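Local coordinates for protein MNMC2 (Aquifex aeolicus, PDB 3VYW) that methylates the aminomethyl group on wobble uridines of tRNA, with S-adenosylmethionine as methyl donor, working without the oxidase domain to which such enzymes are usually fused, at residues 58-63 with 193-198; 141-144 with 150-153; 174-179 with 200-205. All blocks are in the same frame, centred on the assembly; numbering follows the deposited sequence.

Contact 1. Residues 58-63 with 193-198. With SAM (S-adenosylmethionine), chain E.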
loop_
_atom_site.group_PDB
_atom_site.type_symbol
_atom_site.label_atom_id
_atom_site.label_comp_id
_atom_site.label_asym_id
_atom_site.label_seq_id
_atom_site.Cartn_x
_atom_site.Cartn_y
_atom_site.Cartn_z
ATOM N N LEU A 58 -2.067 -8.887 -12.846
ATOM C CA LEU A 58 -1.881 -10.249 -12.490
ATOM C C LEU A 58 -2.588 -10.462 -11.199
ATOM O O LEU A 58 -2.788 -9.551 -10.453
ATOM C CB LEU A 58 -0.419 -10.549 -12.286
ATOM C CG LEU A 58 0.511 -10.178 -13.407
ATOM C CD1 LEU A 58 1.933 -10.309 -12.943
ATOM C CD2 LEU A 58 0.260 -11.063 -14.584
ATOM N N ILE A 59 -2.942 -11.701 -10.936
ATOM C CA ILE A 59 -3.436 -12.081 -9.646
ATOM C C ILE A 59 -2.297 -12.705 -8.921
ATOM O O ILE A 59 -1.632 -13.524 -9.470
ATOM C CB ILE A 59 -4.518 -13.141 -9.717
ATOM C CG1 ILE A 59 -5.619 -12.737 -10.669
ATOM C CG2 ILE A 59 -5.097 -13.371 -8.352
ATOM C CD1 ILE A 59 -6.529 -11.682 -10.129
ATOM N N HIS A 60 -2.076 -12.313 -7.683
ATOM C CA HIS A 60 -1.071 -12.942 -6.879
ATOM C C HIS A 60 -1.712 -14.016 -6.056
ATOM O O HIS A 60 -2.604 -13.763 -5.270
ATOM C CB HIS A 60 -0.369 -11.914 -6.019
ATOM C CG HIS A 60 0.954 -12.358 -5.492
ATOM N ND1 HIS A 60 1.096 -13.421 -4.735
ATOM C CD2 HIS A 60 2.197 -11.827 -5.627
ATOM C CE1 HIS A 60 2.354 -13.571 -4.407
ATOM N NE2 HIS A 60 3.030 -12.602 -4.954
ATOM N N LYS A 61 -1.278 -15.244 -6.278
ATOM C CA LYS A 61 -1.809 -16.435 -5.659
ATOM C C LYS A 61 -1.640 -16.549 -4.164
ATOM O O LYS A 61 -2.478 -17.076 -3.513
ATOM C CB LYS A 61 -1.239 -17.660 -6.347
ATOM C CG LYS A 61 -1.995 -18.083 -7.574
ATOM C CD LYS A 61 -1.069 -18.536 -8.672
ATOM C CE LYS A 61 -0.866 -20.039 -8.676
ATOM N NZ LYS A 61 -0.237 -20.473 -9.946
ATOM N N THR A 62 -0.522 -16.092 -3.646
ATOM C CA THR A 62 -0.316 -15.996 -2.231
ATOM C C THR A 62 -1.234 -15.024 -1.513
ATOM O O THR A 62 -1.787 -15.328 -0.501
ATOM C CB THR A 62 1.131 -15.597 -1.951
ATOM O OG1 THR A 62 1.979 -16.485 -2.628
ATOM C CG2 THR A 62 1.439 -15.714 -0.542
ATOM N N TYR A 63 -1.333 -13.825 -2.025
ATOM C CA TYR A 63 -2.176 -12.828 -1.442
ATOM C C TYR A 63 -3.612 -12.958 -1.834
ATOM O O TYR A 63 -4.481 -12.458 -1.184
ATOM C CB TYR A 63 -1.671 -11.490 -1.850
ATOM C CG TYR A 63 -0.332 -11.224 -1.308
ATOM C CD1 TYR A 63 0.787 -11.373 -2.076
ATOM C CD2 TYR A 63 -0.183 -10.819 -0.021
ATOM C CE1 TYR A 63 2.017 -11.124 -1.569
ATOM C CE2 TYR A 63 1.036 -10.575 0.484
ATOM C CZ TYR A 63 2.122 -10.716 -0.298
ATOM O OH TYR A 63 3.319 -10.463 0.235
ATOM N N ASP A 193 0.917 1.340 -2.067
ATOM C CA ASP A 193 0.165 0.375 -2.810
ATOM C C ASP A 193 0.595 -1.025 -2.532
ATOM O O ASP A 193 1.199 -1.655 -3.339
ATOM C CB ASP A 193 0.331 0.647 -4.276
ATOM C CG ASP A 193 -0.725 0.035 -5.087
ATOM O OD1 ASP A 193 -1.717 -0.380 -4.531
ATOM O OD2 ASP A 193 -0.570 -0.046 -6.285
ATOM N N ALA A 194 0.278 -1.488 -1.349
ATOM C CA ALA A 194 0.471 -2.841 -0.964
ATOM C C ALA A 194 -0.792 -3.608 -1.230
ATOM O O ALA A 194 -1.773 -3.056 -1.622
ATOM C CB ALA A 194 0.852 -2.916 0.479
ATOM N N PHE A 195 -0.747 -4.895 -1.021
ATOM C CA PHE A 195 -1.916 -5.721 -1.085
ATOM C C PHE A 195 -2.666 -5.405 0.171
ATOM O O PHE A 195 -2.162 -4.779 1.032
ATOM C CB PHE A 195 -1.574 -7.200 -1.193
ATOM C CG PHE A 195 -1.049 -7.597 -2.515
ATOM C CD1 PHE A 195 0.261 -7.877 -2.676
ATOM C CD2 PHE A 195 -1.860 -7.662 -3.586
ATOM C CE1 PHE A 195 0.757 -8.213 -3.883
ATOM C CE2 PHE A 195 -1.376 -7.996 -4.804
ATOM C CZ PHE A 195 -0.063 -8.276 -4.954
ATOM N N SER A 196 -3.884 -5.851 0.269
ATOM C CA SER A 196 -4.826 -5.346 1.218
ATOM C C SER A 196 -4.371 -5.640 2.628
ATOM O O SER A 196 -3.613 -6.526 2.838
ATOM C CB SER A 196 -6.192 -5.893 0.884
ATOM O OG SER A 196 -6.786 -6.470 1.980
ATOM N N PRO A 197 -4.784 -4.849 3.591
ATOM C CA PRO A 197 -4.154 -4.884 4.894
ATOM C C PRO A 197 -4.246 -6.188 5.648
ATOM O O PRO A 197 -3.338 -6.520 6.322
ATOM C CB PRO A 197 -4.857 -3.760 5.632
ATOM C CG PRO A 197 -5.205 -2.811 4.577
ATOM C CD PRO A 197 -5.173 -3.489 3.255
ATOM N N TYR A 198 -5.355 -6.877 5.567
ATOM C CA TYR A 198 -5.459 -8.177 6.159
ATOM C C TYR A 198 -4.520 -9.140 5.486
ATOM O O TYR A 198 -3.911 -9.956 6.113
ATOM C CB TYR A 198 -6.880 -8.673 6.105
ATOM C CG TYR A 198 -7.824 -7.901 6.954
ATOM C CD1 TYR A 198 -9.160 -7.932 6.713
ATOM C CD2 TYR A 198 -7.386 -7.130 7.980
ATOM C CE1 TYR A 198 -10.038 -7.226 7.477
ATOM C CE2 TYR A 198 -8.264 -6.429 8.754
ATOM C CZ TYR A 198 -9.590 -6.489 8.487
ATOM O OH TYR A 198 -10.479 -5.790 9.216
HETATM N N SAM E . 2.155 -0.771 -7.229
HETATM C CA SAM E . 2.084 -1.852 -8.138
HETATM C C SAM E . 1.755 -1.216 -9.433
HETATM O O SAM E . 1.802 -1.804 -10.485
HETATM O OXT SAM E . 1.477 -0.053 -9.428
HETATM C CB SAM E . 1.103 -2.825 -7.523
HETATM C CG SAM E . 1.857 -3.584 -6.425
HETATM S SD SAM E . 1.025 -4.703 -5.558
HETATM C CE SAM E . -0.377 -4.036 -5.064
HETATM C "C5'" SAM E . 1.836 -5.118 -4.173
HETATM C "C4'" SAM E . 3.366 -5.196 -4.265
HETATM O "O4'" SAM E . 3.925 -5.062 -2.973
HETATM C "C3'" SAM E . 3.898 -6.519 -4.776
HETATM O "O3'" SAM E . 4.972 -6.290 -5.660
HETATM C "C2'" SAM E . 4.439 -7.196 -3.548
HETATM O "O2'" SAM E . 5.497 -8.052 -3.882
HETATM C "C1'" SAM E . 4.921 -6.036 -2.743
HETATM N N9 SAM E . 5.139 -6.320 -1.308
HETATM C C8 SAM E . 4.339 -6.939 -0.473
HETATM N N7 SAM E . 4.844 -7.002 0.743
HETATM C C5 SAM E . 6.004 -6.416 0.712
HETATM C C6 SAM E . 7.066 -6.133 1.668
HETATM N N6 SAM E . 6.994 -6.502 2.935
HETATM N N1 SAM E . 8.116 -5.496 1.237
HETATM C C2 SAM E . 8.224 -5.107 0.002
HETATM N N3 SAM E . 7.319 -5.339 -0.900
HETATM C C4 SAM E . 6.199 -5.978 -0.630
#
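Tyr63 and Phe195 lie one over the other as an offset stack, ring centroids 4.5 Å apart and planes 16° from parallel. The overlap is partial: CD1 of Tyr63 sits 3.6 Å from CD1 of Phe195, and the CB of Tyr63 also rests over the same face of the Phe195 ring in a CH-pi contact. With its CG set anti to the carbonyl carbon (chi1 -73°), the Phe195 ring lies between Tyr63 and the S-adenosylmethionine. Its opposite face receives the cofactor, CE1 of Phe195 being 3.3 Å from C5', while the sulfonium SD stands above the rim of that face. The phenyl ring thus separates Tyr63, in the turn after strand 56-60, from the sulfonium that carries the transferable methyl.

His60 joins from the end of strand 56-60, its CB 3.8 Å from CZ of Phe195. The two rings meet obliquely, at 69°, whereas CD1 of Tyr63 lies over the centre of the imidazole, so the three residues form a buried aromatic cluster. At the methionine end of the ligand, Asp193 OD2 accepts a 3.0 Å hydrogen bond from the amino N of S-adenosylmethionine.

A second shell fixes these groups. NE2 of His60 is hydrogen-bonded to Glu135, while Thr62 N gives ND1 only a weak bond. The backbone of Phe195 is held at both polar atoms, its N by Asn200 OD1 and its O by Trp204 NE1, and Tyr67 meets the phenyl ring edge-to-face. Asp193 opens the loop directly after strand 187-192, a central strand of the mixed sheet. The arrangement forms part of the S-adenosylmethionine pocket at the strand ends of a Rossmann-like methyltransferase fold, here walled at the sulfonium by the aromatic cluster.

Contact 2. Residues 141-144 with 150-153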
loop_
_atom_site.group_PDB
_atom_site.type_symbol
_atom_site.label_atom_id
_atom_site.label_comp_id
_atom_site.label_asym_id
_atom_site.label_seq_id
_atom_site.Cartn_x
_atom_site.Cartn_y
_atom_site.Cartn_z
ATOM N N PRO A 141 3.204 -7.532 -17.758
ATOM C CA PRO A 141 2.209 -7.156 -18.734
ATOM C C PRO A 141 2.437 -5.723 -19.036
ATOM O O PRO A 141 2.660 -4.962 -18.152
ATOM C CB PRO A 141 0.921 -7.292 -17.965
ATOM C CG PRO A 141 1.205 -8.281 -16.940
ATOM C CD PRO A 141 2.595 -8.017 -16.528
ATOM N N ILE A 142 2.401 -5.355 -20.296
ATOM C CA ILE A 142 2.715 -4.000 -20.659
ATOM C C ILE A 142 1.458 -3.233 -20.829
ATOM O O ILE A 142 0.483 -3.729 -21.320
ATOM C CB ILE A 142 3.528 -3.905 -21.939
ATOM C CG1 ILE A 142 4.718 -4.815 -21.864
ATOM C CG2 ILE A 142 4.027 -2.509 -22.133
ATOM C CD1 ILE A 142 5.841 -4.240 -21.058
ATOM N N LEU A 143 1.509 -2.004 -20.384
ATOM C CA LEU A 143 0.386 -1.135 -20.479
ATOM C C LEU A 143 0.078 -0.840 -21.921
ATOM O O LEU A 143 0.943 -0.742 -22.736
ATOM C CB LEU A 143 0.630 0.134 -19.668
ATOM C CG LEU A 143 0.514 0.061 -18.146
ATOM C CD1 LEU A 143 0.975 1.334 -17.508
ATOM C CD2 LEU A 143 -0.874 -0.230 -17.684
ATOM N N PRO A 144 -1.194 -0.745 -22.220
ATOM C CA PRO A 144 -1.689 -0.389 -23.541
ATOM C C PRO A 144 -1.490 1.072 -23.820
ATOM O O PRO A 144 -1.314 1.811 -22.897
ATOM C CB PRO A 144 -3.162 -0.675 -23.429
ATOM C CG PRO A 144 -3.453 -0.527 -22.004
ATOM C CD PRO A 144 -2.277 -1.078 -21.305
ATOM N N ILE A 150 5.903 4.737 -22.234
ATOM C CA ILE A 150 6.326 5.151 -20.925
ATOM C C ILE A 150 6.550 3.994 -19.991
ATOM O O ILE A 150 7.430 4.023 -19.191
ATOM C CB ILE A 150 5.326 6.139 -20.352
ATOM C CG1 ILE A 150 5.944 6.915 -19.229
ATOM C CG2 ILE A 150 4.111 5.430 -19.849
ATOM C CD1 ILE A 150 7.329 7.382 -19.531
ATOM N N HIS A 151 5.706 2.990 -20.062
ATOM C CA HIS A 151 5.905 1.832 -19.255
ATOM C C HIS A 151 7.140 1.040 -19.560
ATOM O O HIS A 151 7.834 0.603 -18.670
ATOM C CB HIS A 151 4.682 0.962 -19.323
ATOM C CG HIS A 151 4.614 -0.047 -18.235
ATOM N ND1 HIS A 151 4.084 -1.236 -18.398
ATOM C CD2 HIS A 151 5.058 -0.001 -16.950
ATOM C CE1 HIS A 151 4.171 -1.908 -17.280
ATOM N NE2 HIS A 151 4.770 -1.153 -16.396
ATOM N N GLU A 152 7.401 0.826 -20.832
ATOM C CA GLU A 152 8.578 0.143 -21.293
ATOM C C GLU A 152 9.805 0.910 -20.946
ATOM O O GLU A 152 10.806 0.359 -20.632
ATOM C CB GLU A 152 8.509 -0.139 -22.781
ATOM C CG GLU A 152 7.539 -1.249 -23.118
ATOM C CD GLU A 152 7.550 -1.631 -24.563
ATOM O OE1 GLU A 152 6.477 -1.702 -25.177
ATOM O OE2 GLU A 152 8.640 -1.884 -25.067
ATOM N N PHE A 153 9.706 2.210 -21.001
ATOM C CA PHE A 153 10.790 3.062 -20.632
ATOM C C PHE A 153 11.177 2.914 -19.185
ATOM O O PHE A 153 12.327 2.886 -18.874
ATOM C CB PHE A 153 10.383 4.477 -20.969
ATOM C CG PHE A 153 11.231 5.540 -20.376
ATOM C CD1 PHE A 153 12.133 6.190 -21.138
ATOM C CD2 PHE A 153 11.060 5.945 -19.090
ATOM C CE1 PHE A 153 12.885 7.192 -20.619
ATOM C CE2 PHE A 153 11.813 6.933 -18.559
ATOM C CZ PHE A 153 12.720 7.568 -19.327
#
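His151 points its imidazole from helix 148-157 against the extended segment 141-143, part of the connection between strand 126-133 and that helix in the Rossmann-like methyltransferase fold. Its CG lies anti to the backbone N (chi1 -163°), which carries the ring across to the loop. Leu143 packs over one face: CG of Leu143 is 3.8 Å from ND1 of His151, and CD1 of Leu143 stands above the rim of the ring. The two side chains cross at about a right angle, with CG of Leu143 making a CH-pi contact 4.2 Å from the ring centroid. At the imidazole edge lie CA of Ile142 and the carbonyl O of Pro141, the latter 3.5 Å from CE1.

Ile142 turns its branches to the next residue of the helix. CG2 and CD1 both touch CG of Glu152, the nearer pair being CG2 and CG at 3.9 Å, and CG2 also reaches ND1 of His151. This is the more exposed flank; Leu143 is buried, with Tyr109 and Ile75 packed against it.

Both ring nitrogens of His151 have backbone partners. NE2 is bonded to the carbonyl O of Leu107, a residue of the S-adenosylmethionine site, so the ring bridges the backbone at Leu107, just before helix 109-121, and the 141-144 segment. ND1 of His151 accepts from Leu143 N, a weak bond of 3.3 Å but fairly straight, its N-H...N angle 162°.

Contact 3. Residues 174-179 with 200-205. With SAM (S-adenosylmethionine), chain E.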
loop_
_atom_site.group_PDB
_atom_site.type_symbol
_atom_site.label_atom_id
_atom_site.label_comp_id
_atom_site.label_asym_id
_atom_site.label_seq_id
_atom_site.Cartn_x
_atom_site.Cartn_y
_atom_site.Cartn_z
ATOM N N ASP A 174 12.330 -6.707 1.817
ATOM C CA ASP A 174 11.261 -6.188 2.653
ATOM C C ASP A 174 11.397 -4.721 2.883
ATOM O O ASP A 174 12.429 -4.254 3.232
ATOM C CB ASP A 174 11.380 -6.857 4.021
ATOM C CG ASP A 174 10.108 -6.827 4.811
ATOM O OD1 ASP A 174 9.311 -5.917 4.674
ATOM O OD2 ASP A 174 9.910 -7.733 5.599
ATOM N N ALA A 175 10.315 -4.004 2.716
ATOM C CA ALA A 175 10.320 -2.577 2.883
ATOM C C ALA A 175 10.646 -2.174 4.274
ATOM O O ALA A 175 11.230 -1.159 4.477
ATOM C CB ALA A 175 9.007 -1.992 2.451
ATOM N N ARG A 176 10.241 -2.978 5.228
ATOM C CA ARG A 176 10.485 -2.702 6.604
ATOM C C ARG A 176 11.962 -2.655 6.874
ATOM O O ARG A 176 12.413 -1.868 7.653
ATOM C CB ARG A 176 9.885 -3.801 7.440
ATOM C CG ARG A 176 8.398 -3.741 7.614
ATOM C CD ARG A 176 7.919 -4.846 8.513
ATOM N NE ARG A 176 8.180 -6.120 7.917
ATOM C CZ ARG A 176 7.981 -7.285 8.485
ATOM N NH1 ARG A 176 7.473 -7.376 9.669
ATOM N NH2 ARG A 176 8.264 -8.368 7.835
ATOM N N LYS A 177 12.721 -3.563 6.298
ATOM C CA LYS A 177 14.155 -3.450 6.355
ATOM C C LYS A 177 14.763 -2.358 5.527
ATOM O O LYS A 177 15.543 -1.591 6.005
ATOM C CB LYS A 177 14.776 -4.741 5.930
ATOM C CG LYS A 177 15.147 -5.613 7.085
ATOM C CD LYS A 177 15.224 -7.049 6.660
ATOM C CE LYS A 177 14.529 -7.834 7.720
ATOM N NZ LYS A 177 13.751 -6.869 8.541
ATOM N N ARG A 178 14.419 -2.312 4.260
ATOM C CA ARG A 178 15.033 -1.374 3.345
ATOM C C ARG A 178 14.765 0.088 3.630
ATOM O O ARG A 178 15.511 0.923 3.228
ATOM C CB ARG A 178 14.707 -1.689 1.904
ATOM C CG ARG A 178 15.144 -3.044 1.405
ATOM C CD ARG A 178 16.533 -3.449 1.829
ATOM N NE ARG A 178 17.571 -2.665 1.209
ATOM C CZ ARG A 178 17.933 -2.762 -0.047
ATOM N NH1 ARG A 178 17.360 -3.626 -0.839
ATOM N NH2 ARG A 178 18.874 -2.006 -0.509
ATOM N N ILE A 179 13.671 0.399 4.283
ATOM C CA ILE A 179 13.304 1.776 4.457
ATOM C C ILE A 179 14.252 2.586 5.306
ATOM O O ILE A 179 14.475 3.732 5.054
ATOM C CB ILE A 179 11.849 1.962 4.862
ATOM C CG1 ILE A 179 11.490 3.425 4.751
ATOM C CG2 ILE A 179 11.593 1.400 6.234
ATOM C CD1 ILE A 179 10.072 3.735 5.084
ATOM N N ASN A 200 -1.729 -8.282 3.656
ATOM C CA ASN A 200 -0.365 -7.811 3.615
ATOM C C ASN A 200 -0.078 -6.927 4.798
ATOM O O ASN A 200 0.242 -5.808 4.656
ATOM C CB ASN A 200 -0.262 -6.983 2.356
ATOM C CG ASN A 200 1.094 -6.969 1.731
ATOM O OD1 ASN A 200 1.237 -6.527 0.642
ATOM N ND2 ASN A 200 2.058 -7.427 2.403
ATOM N N PRO A 201 -0.166 -7.461 5.982
ATOM C CA PRO A 201 -0.181 -6.671 7.195
ATOM C C PRO A 201 1.049 -5.830 7.539
ATOM O O PRO A 201 0.869 -4.803 8.137
ATOM C CB PRO A 201 -0.513 -7.690 8.270
ATOM C CG PRO A 201 -0.574 -8.976 7.613
ATOM C CD PRO A 201 -0.779 -8.759 6.191
ATOM N N GLU A 202 2.244 -6.248 7.157
ATOM C CA GLU A 202 3.482 -5.590 7.561
ATOM C C GLU A 202 3.525 -4.202 7.068
ATOM O O GLU A 202 4.183 -3.408 7.623
ATOM C CB GLU A 202 4.732 -6.279 7.036
ATOM C CG GLU A 202 4.611 -7.729 6.724
ATOM C CD GLU A 202 3.939 -8.009 5.418
ATOM O OE1 GLU A 202 2.751 -8.031 5.403
ATOM O OE2 GLU A 202 4.587 -8.279 4.440
ATOM N N LEU A 203 2.842 -3.924 5.980
ATOM C CA LEU A 203 2.973 -2.654 5.328
ATOM C C LEU A 203 1.949 -1.655 5.768
ATOM O O LEU A 203 1.891 -0.595 5.273
ATOM C CB LEU A 203 2.944 -2.860 3.832
ATOM C CG LEU A 203 4.168 -3.569 3.293
ATOM C CD1 LEU A 203 4.126 -3.714 1.802
ATOM C CD2 LEU A 203 5.375 -2.788 3.692
ATOM N N TRP A 204 1.116 -2.028 6.697
ATOM C CA TRP A 204 0.144 -1.132 7.191
ATOM C C TRP A 204 0.159 -0.886 8.654
ATOM O O TRP A 204 -0.808 -0.415 9.183
ATOM C CB TRP A 204 -1.219 -1.609 6.807
ATOM C CG TRP A 204 -1.390 -1.914 5.364
ATOM C CD1 TRP A 204 -1.237 -3.109 4.747
ATOM C CD2 TRP A 204 -1.797 -1.019 4.324
ATOM N NE1 TRP A 204 -1.495 -3.006 3.455
ATOM C CE2 TRP A 204 -1.838 -1.793 3.134
ATOM C CE3 TRP A 204 -2.121 0.302 4.265
ATOM C CZ2 TRP A 204 -2.193 -1.263 1.934
ATOM C CZ3 TRP A 204 -2.472 0.827 3.049
ATOM C CH2 TRP A 204 -2.504 0.063 1.911
ATOM N N THR A 205 1.210 -1.234 9.347
ATOM C CA THR A 205 1.224 -1.002 10.763
ATOM C C THR A 205 1.496 0.434 11.096
ATOM O O THR A 205 2.015 1.133 10.313
ATOM C CB THR A 205 2.229 -1.875 11.472
ATOM O OG1 THR A 205 3.468 -1.760 10.825
ATOM C CG2 THR A 205 1.816 -3.246 11.393
HETATM N N SAM E . 2.155 -0.771 -7.229
HETATM C CA SAM E . 2.084 -1.852 -8.138
HETATM C C SAM E . 1.755 -1.216 -9.433
HETATM O O SAM E . 1.802 -1.804 -10.485
HETATM O OXT SAM E . 1.477 -0.053 -9.428
HETATM C CB SAM E . 1.103 -2.825 -7.523
HETATM C CG SAM E . 1.857 -3.584 -6.425
HETATM S SD SAM E . 1.025 -4.703 -5.558
HETATM C CE SAM E . -0.377 -4.036 -5.064
HETATM C "C5'" SAM E . 1.836 -5.118 -4.173
HETATM C "C4'" SAM E . 3.366 -5.196 -4.265
HETATM O "O4'" SAM E . 3.925 -5.062 -2.973
HETATM C "C3'" SAM E . 3.898 -6.519 -4.776
HETATM O "O3'" SAM E . 4.972 -6.290 -5.660
HETATM C "C2'" SAM E . 4.439 -7.196 -3.548
HETATM O "O2'" SAM E . 5.497 -8.052 -3.882
HETATM C "C1'" SAM E . 4.921 -6.036 -2.743
HETATM N N9 SAM E . 5.139 -6.320 -1.308
HETATM C C8 SAM E . 4.339 -6.939 -0.473
HETATM N N7 SAM E . 4.844 -7.002 0.743
HETATM C C5 SAM E . 6.004 -6.416 0.712
HETATM C C6 SAM E . 7.066 -6.133 1.668
HETATM N N6 SAM E . 6.994 -6.502 2.935
HETATM N N1 SAM E . 8.116 -5.496 1.237
HETATM C C2 SAM E . 8.224 -5.107 0.002
HETATM N N3 SAM E . 7.319 -5.339 -0.900
HETATM C C4 SAM E . 6.199 -5.978 -0.630
#
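Arg176 lays one face of its guanidinium against the aliphatic part of Glu202, with NE 3.6 Å from CB. The two chains cross at about a right angle, and the guanidinium and carboxylate planes stand 86° apart. Glu202 touches with CB and CG, not with its carboxylate: Arg176 NH2 and Glu202 OE2 remain 5.0 Å apart. Bent at chi3 (-64°), Arg176 instead turns its edge to Asp174, where NH2 meets the syn lone pair of OD2 at 2.8 Å in a salt bridge. Asp174 OD1 also accepts from Arg176 N, capping the start of helix 175-178.

Between the two segments lies the adenine of S-adenosylmethionine, in the pocket at the strand ends of this Rossmann-like methyltransferase. Adenine N6 gives a nearly straight bond to Asp174 OD1. Adenine N1 accepts from Ala175 N at 3.0 Å, so this segment meets both N6 and N1 on the Watson-Crick edge of the adenine. From the other segment Glu202 OE2 accepts a weaker bond from N6, and Asn200 ND2 donates to N7. The same ND2 binds Glu202 OE1, which ties Asn200 and Glu202 to each other.

Leu203 packs over one face of the purine, its CD1 3.5 Å from adenine C5, while CD2 touches CB of Ala175 at 3.9 Å; Phe208 of helix 206-213 packs against both residues.

From the N terminus, the first contact segment met is 58-63, the end of strand 56-60 and the turn after it; some 130 residues later 193-198 closes contact 1, joining the small antiparallel sheet (46-50, 56-60, 65-66) to the loop after strand 187-192 of the mixed sheet. Contact 2 is nested inside the loop so closed, a short closure of 141-144 on helix 148-157, and its Pro141 packs on Leu58. Contact 3 crosses contact 1: 174-179 falls within that loop and 200-205 beyond it, before helix 206-213. Contacts 1 and 3 touch and share S-adenosylmethionine, one at its sulfonium and amino end, the other at its adenine. Contacts 2 and 3 follow in series, nearest atoms about 17 Å apart.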